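Local coordinates for pyruvate formate-lyase 2 (Archaeoglobus fulgidus, PDB 2F3O), which belongs to the glycyl radical enzymes related to pyruvate formate-lyase and glycerol dehydratase, and is probably a lyase, though its substrate is not established, at residues E62-M68 against K310-I314. Sequence-based numbering, arbitrary orientation.
Sequences ELIVGTM and KTNEI
A buried salt-bridge network, Glu62–Lys310–Glu313, joins the loop after helix 39-53 to the turn that follows helix 297-310 in the pyruvate formate-lyase-like fold. Lys310 to Glu313 make a type I beta turn, closed by Glu313 N to Lys310 O at 3.0 Å, which sets Lys310 and Glu313 on the side facing an irregular 62-68. Gly66, at phi/psi 128/74, needs to be glycine: a CB would jam against the carbonyl O of Val65. Register pairs CA of Met68 with CA of Glu313 at 6.3 Å.

Lys310 (chi1 m, chi2 t, chi3 p) carries NZ to 3.1 Å from Glu62 OE2; its approach to Glu313 OE2, 3.9 Å, is long. Glu313 (m, t) turns OE1 to Met68 N, a 2.8 Å hydrogen bond with a 160° N-H...O angle. Met68 (chi1 m) folds over the turn, CE 3.2 Å from Lys310 O and SD 3.6 Å from Ile314 CG2. Trp258 of helix 250-267 covers Met68 and Lys310 and hydrogen-bonds Gly66 O.

With Glu62 OE1 and Glu313 OE2 just 4.4 Å apart, the lysine ammonium can offset two like charges only in part, its closer bridge being to Glu62; Met68 N gives Glu313 a second, neutral partner.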
# COMPACT_ATOMS: atom_id res chain seq x y z
N GLU A 62 23.60 -17.89 -45.08
CA GLU A 62 22.64 -17.45 -44.06
C GLU A 62 21.71 -16.33 -44.49
O GLU A 62 22.09 -15.45 -45.24
CB GLU A 62 23.35 -17.06 -42.76
CG GLU A 62 23.38 -18.19 -41.76
CD GLU A 62 24.07 -17.85 -40.45
OE1 GLU A 62 24.08 -18.72 -39.56
OE2 GLU A 62 24.62 -16.72 -40.32
N LEU A 63 20.48 -16.41 -43.99
CA LEU A 63 19.46 -15.40 -44.19
C LEU A 63 19.17 -14.71 -42.87
O LEU A 63 18.66 -13.58 -42.85
CB LEU A 63 18.18 -16.05 -44.68
CG LEU A 63 18.24 -16.65 -46.08
CD1 LEU A 63 16.82 -16.93 -46.55
CD2 LEU A 63 18.94 -15.71 -47.03
N ILE A 64 19.46 -15.41 -41.78
CA ILE A 64 19.31 -14.86 -40.44
C ILE A 64 20.69 -14.90 -39.77
O ILE A 64 21.34 -15.95 -39.71
CB ILE A 64 18.19 -15.59 -39.62
CG1 ILE A 64 16.86 -14.87 -39.77
CG2 ILE A 64 18.47 -15.54 -38.14
CD1 ILE A 64 16.13 -15.15 -41.02
N VAL A 65 21.16 -13.73 -39.34
CA VAL A 65 22.52 -13.60 -38.82
C VAL A 65 22.55 -13.24 -37.35
O VAL A 65 21.57 -12.75 -36.79
CB VAL A 65 23.35 -12.56 -39.64
CG1 VAL A 65 23.34 -12.91 -41.09
CG2 VAL A 65 22.81 -11.16 -39.45
N GLY A 66 23.69 -13.46 -36.72
CA GLY A 66 23.80 -13.28 -35.29
C GLY A 66 24.37 -14.49 -34.58
O GLY A 66 23.65 -15.23 -33.92
N THR A 67 25.67 -14.69 -34.73
CA THR A 67 26.32 -15.77 -34.01
C THR A 67 26.18 -15.52 -32.52
O THR A 67 26.18 -14.37 -32.07
CB THR A 67 27.81 -15.94 -34.40
OG1 THR A 67 28.50 -14.69 -34.26
CG2 THR A 67 27.92 -16.40 -35.83
N MET A 68 26.01 -16.59 -31.77
CA MET A 68 25.87 -16.52 -30.33
C MET A 68 27.21 -16.31 -29.66
O MET A 68 27.32 -15.61 -28.67
CB MET A 68 25.22 -17.79 -29.81
CG MET A 68 23.84 -18.01 -30.37
SD MET A 68 22.82 -18.84 -29.15
CE MET A 68 22.81 -20.45 -29.84
N LYS A 310 20.48 -21.99 -35.87
CA LYS A 310 21.35 -21.11 -35.09
C LYS A 310 21.32 -21.38 -33.59
O LYS A 310 22.35 -21.24 -32.95
CB LYS A 310 21.14 -19.64 -35.43
CG LYS A 310 21.76 -19.27 -36.77
CD LYS A 310 22.02 -17.79 -36.93
CE LYS A 310 23.41 -17.45 -36.45
NZ LYS A 310 24.05 -16.40 -37.28
N THR A 311 20.19 -21.84 -33.05
CA THR A 311 20.13 -22.17 -31.61
C THR A 311 21.00 -23.36 -31.20
O THR A 311 21.10 -23.67 -30.01
CB THR A 311 18.70 -22.44 -31.12
OG1 THR A 311 18.32 -23.77 -31.46
CG2 THR A 311 17.72 -21.45 -31.73
N ASN A 312 21.64 -24.02 -32.17
CA ASN A 312 22.60 -25.08 -31.90
C ASN A 312 24.02 -24.57 -31.67
O ASN A 312 24.92 -25.37 -31.44
CB ASN A 312 22.64 -26.05 -33.06
CG ASN A 312 21.44 -26.94 -33.12
OD1 ASN A 312 21.38 -27.96 -32.44
ND2 ASN A 312 20.47 -26.56 -33.95
N GLU A 313 24.22 -23.26 -31.75
CA GLU A 313 25.55 -22.69 -31.56
C GLU A 313 26.02 -22.75 -30.10
O GLU A 313 27.22 -22.72 -29.84
CB GLU A 313 25.63 -21.28 -32.14
CG GLU A 313 25.48 -21.23 -33.65
CD GLU A 313 25.39 -19.81 -34.21
OE1 GLU A 313 25.53 -18.84 -33.44
OE2 GLU A 313 25.19 -19.67 -35.44
N ILE A 314 25.09 -22.83 -29.15
CA ILE A 314 25.51 -22.98 -27.76
C ILE A 314 25.36 -24.38 -27.18
O ILE A 314 24.49 -25.16 -27.55
CB ILE A 314 24.94 -21.93 -26.75
CG1 ILE A 314 23.42 -22.06 -26.60
CG2 ILE A 314 25.33 -20.54 -27.12
CD1 ILE A 314 22.90 -21.34 -25.37